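Local coordinates for cyanophycinase-like exopeptidase (actinobacterium SCGC AAA027-L06, PDB 6NQC), which is probably a serine peptidase of family S51, related to cyanophycinases and likely to cleave peptide bonds as an exopeptidase, at residues I50-K55 and K225-D230. Sequence-based numbering, arbitrary orientation.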
ATOM      1  N   ILE A  50      -0.576   4.517 -16.698  1.00 19.45           N
ATOM      2  CA  ILE A  50      -0.491   5.253 -17.960  1.00 21.01           C
ATOM      3  C   ILE A  50      -1.121   4.447 -19.093  1.00 24.39           C
ATOM      4  O   ILE A  50      -1.912   4.969 -19.881  1.00 23.25           O
ATOM      5  CB  ILE A  50       0.977   5.614 -18.260  1.00 23.92           C
ATOM      6  CG1 ILE A  50       1.423   6.811 -17.402  1.00 20.48           C
ATOM      7  CG2 ILE A  50       1.168   5.953 -19.763  1.00 31.14           C
ATOM      8  CD1 ILE A  50       2.935   7.067 -17.390  1.00 23.27           C
ATOM      9  N   ALA A  51      -0.790   3.152 -19.174  1.00 22.14           N
ATOM     10  CA  ALA A  51      -1.325   2.301 -20.230  1.00 23.83           C
ATOM     11  C   ALA A  51      -2.836   2.233 -20.154  1.00 24.07           C
ATOM     12  O   ALA A  51      -3.503   2.114 -21.183  1.00 26.23           O
ATOM     13  CB  ALA A  51      -0.719   0.909 -20.122  1.00 21.62           C
ATOM     14  N   ASN A  52      -3.404   2.339 -18.952  1.00 20.92           N
ATOM     15  CA  ASN A  52      -4.844   2.371 -18.774  1.00 19.87           C
ATOM     16  C   ASN A  52      -5.443   3.755 -18.971  1.00 25.52           C
ATOM     17  O   ASN A  52      -6.641   3.921 -18.736  1.00 24.61           O
ATOM     18  CB  ASN A  52      -5.203   1.837 -17.375  1.00 22.56           C
ATOM     19  CG  ASN A  52      -5.123   0.332 -17.286  1.00 25.92           C
ATOM     20  OD1 ASN A  52      -5.361  -0.367 -18.267  1.00 26.96           O
ATOM     21  ND2 ASN A  52      -4.801  -0.187 -16.107  1.00 21.78           N
ATOM     22  N   GLY A  53      -4.654   4.739 -19.399  1.00 24.26           N
ATOM     23  CA  GLY A  53      -5.172   6.054 -19.729  1.00 24.47           C
ATOM     24  C   GLY A  53      -5.174   7.092 -18.626  1.00 21.86           C
ATOM     25  O   GLY A  53      -5.843   8.126 -18.779  1.00 20.13           O
ATOM     26  N   LYS A  54      -4.489   6.850 -17.505  1.00 20.70           N
ATOM     27  CA  LYS A  54      -4.469   7.798 -16.399  1.00 22.69           C
ATOM     28  C   LYS A  54      -3.364   8.828 -16.598  1.00 18.93           C
ATOM     29  O   LYS A  54      -2.352   8.549 -17.239  1.00 17.91           O
ATOM     30  CB  LYS A  54      -4.258   7.051 -15.074  1.00 22.17           C
ATOM     31  CG  LYS A  54      -5.377   6.111 -14.703  1.00 21.92           C
ATOM     32  CD  LYS A  54      -6.637   6.870 -14.345  1.00 26.56           C
ATOM     33  CE  LYS A  54      -7.721   5.901 -13.834  1.00 16.11           C
ATOM     34  NZ  LYS A  54      -8.898   6.698 -13.355  1.00 21.26           N
ATOM     35  N   LYS A  55      -3.559  10.010 -16.037  1.00 19.89           N
ATOM     36  CA  LYS A  55      -2.515  11.013 -16.059  1.00 17.44           C
ATOM     37  C   LYS A  55      -1.217  10.437 -15.510  1.00 24.17           C
ATOM     38  O   LYS A  55      -1.226   9.746 -14.473  1.00 22.28           O
ATOM     39  CB  LYS A  55      -2.890  12.229 -15.213  1.00 27.87           C
ATOM     40  CG  LYS A  55      -3.940  13.151 -15.812  1.00 33.89           C
ATOM     41  CD  LYS A  55      -4.060  14.409 -14.945  1.00 37.94           C
ATOM     42  CE  LYS A  55      -5.466  15.012 -14.988  1.00 40.62           C
ATOM     43  NZ  LYS A  55      -5.436  16.504 -14.770  1.00 48.82           N
ATOM     44  N   LYS A 225      -0.027  -7.529  -8.071  1.00 17.57           N
ATOM     45  CA  LYS A 225      -0.998  -8.132  -8.984  1.00 22.16           C
ATOM     46  C   LYS A 225      -1.168  -7.119 -10.115  1.00 17.78           C
ATOM     47  O   LYS A 225      -1.768  -6.062  -9.920  1.00 15.03           O
ATOM     48  CB  LYS A 225      -2.338  -8.441  -8.330  1.00 19.20           C
ATOM     49  CG  LYS A 225      -3.377  -9.036  -9.340  1.00 16.41           C
ATOM     50  CD  LYS A 225      -4.783  -9.103  -8.777  1.00 28.66           C
ATOM     51  CE  LYS A 225      -4.965 -10.256  -7.816  1.00 29.40           C
ATOM     52  NZ  LYS A 225      -6.385 -10.319  -7.258  1.00 34.89           N
ATOM     53  N   ARG A 226      -0.638  -7.427 -11.289  1.00 22.08           N
ATOM     54  CA  ARG A 226      -0.670  -6.450 -12.368  1.00 23.78           C
ATOM     55  C   ARG A 226      -2.060  -6.336 -12.988  1.00 19.98           C
ATOM     56  O   ARG A 226      -2.818  -7.297 -13.044  1.00 18.41           O
ATOM     57  CB  ARG A 226       0.361  -6.822 -13.436  1.00 18.07           C
ATOM     58  CG  ARG A 226       1.763  -6.942 -12.947  1.00 18.87           C
ATOM     59  CD  ARG A 226       2.500  -5.668 -13.108  1.00 25.08           C
ATOM     60  NE  ARG A 226       3.865  -5.789 -12.589  1.00 21.19           N
ATOM     61  CZ  ARG A 226       4.614  -4.740 -12.253  1.00 21.76           C
ATOM     62  NH1 ARG A 226       4.116  -3.521 -12.435  1.00 23.81           N
ATOM     63  NH2 ARG A 226       5.853  -4.906 -11.768  1.00 20.67           N
ATOM     64  N   SER A 227      -2.408  -5.110 -13.402  1.00 23.18           N
ATOM     65  CA  SER A 227      -3.622  -4.855 -14.143  1.00 23.15           C
ATOM     66  C   SER A 227      -3.753  -5.840 -15.297  1.00 21.31           C
ATOM     67  O   SER A 227      -2.799  -6.063 -16.042  1.00 21.31           O
ATOM     68  CB  SER A 227      -3.623  -3.432 -14.691  1.00 20.95           C
ATOM     69  OG  SER A 227      -4.906  -3.132 -15.212  1.00 20.39           O
ATOM     70  N   GLY A 228      -4.918  -6.453 -15.409  1.00 28.42           N
ATOM     71  CA  GLY A 228      -5.149  -7.458 -16.418  1.00 30.14           C
ATOM     72  C   GLY A 228      -4.690  -8.849 -16.081  1.00 26.30           C
ATOM     73  O   GLY A 228      -4.755  -9.718 -16.947  1.00 26.37           O
ATOM     74  N   THR A 229      -4.197  -9.089 -14.865  1.00 26.48           N
ATOM     75  CA  THR A 229      -3.813 -10.422 -14.435  1.00 29.16           C
ATOM     76  C   THR A 229      -4.523 -10.744 -13.129  1.00 22.56           C
ATOM     77  O   THR A 229      -5.020  -9.848 -12.438  1.00 25.81           O
ATOM     78  CB  THR A 229      -2.292 -10.555 -14.235  1.00 27.70           C
ATOM     79  OG1 THR A 229      -1.909  -9.929 -13.000  1.00 25.44           O
ATOM     80  CG2 THR A 229      -1.531  -9.926 -15.369  1.00 26.01           C
ATOM     81  N   ASP A 230      -4.536 -12.031 -12.752  1.00 25.38           N
ATOM     82  CA  ASP A 230      -5.110 -12.405 -11.466  1.00 31.98           C
ATOM     83  C   ASP A 230      -4.127 -13.079 -10.521  1.00 35.43           C
ATOM     84  O   ASP A 230      -4.533 -13.542  -9.449  1.00 34.24           O
ATOM     85  CB  ASP A 230      -6.324 -13.348 -11.661  1.00 39.89           C
ATOM     86  CG  ASP A 230      -7.627 -12.585 -11.868  1.00 55.49           C
ATOM     87  OD1 ASP A 230      -7.833 -11.557 -11.183  1.00 65.01           O
ATOM     88  OD2 ASP A 230      -8.437 -13.008 -12.726  1.00 63.36           O
TER
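Asn52 and Ser227 are the two residues that touch between 50-55 and 225-230, and a single hydrogen bond joins them. Helix 39-51 ends just before Asn52, where the backbone departs from helical geometry. Its CG stands beside the backbone N and anti to the carbonyl carbon (chi1 -77°), and the side chain reaches across to the other loop. Asn52 ND2 donates to Ser227 OG at 3.1 Å, with an N-H...O angle of 163°. That angle makes the bond nearly straight, and Ser227 OG lies 8° out of the amide plane of Asn52. The amide nitrogen stays nearest to the hydroxyl; Asn52 OD1 is 4.1 Å from Ser227 OG. Asn52 ND2 also bonds to the carbonyl O of Gly147, and Ser227 OG to that of Ile23. The two groups therefore link the helix end, the N-terminal region, the loop between helix 135-145 and strand 149-153, and the loop after strand 221-225.

Gly53 follows with a positive phi. Its N bonds to Ile50 O at 2.8 Å, and Lys54 N bonds to Gly49 O. The chain then turns away from the other loop. Lys54 NZ bonds to Asn143 OD1 near the end of helix 135-145 and to Ser146 OG, the neighbour of Gly147.

Across the contact, Ser227 sits in a type II beta turn from Arg226 to Thr229. Arg226 O accepts two bonds, from Thr229 N at 2.9 Å and from Thr229 OG1 at 2.8 Å. Ser227 N bonds to Ser25 OG. Arg226 pairs through NH1 with Asp48, a second tie to helix 39-51.

This surface contact of only 62 Å² joins a helix C-terminus closed by a Schellman motif, with Gly53 as C-prime, to the type II turn within the loop between antiparallel strands 221-225 and 232-236.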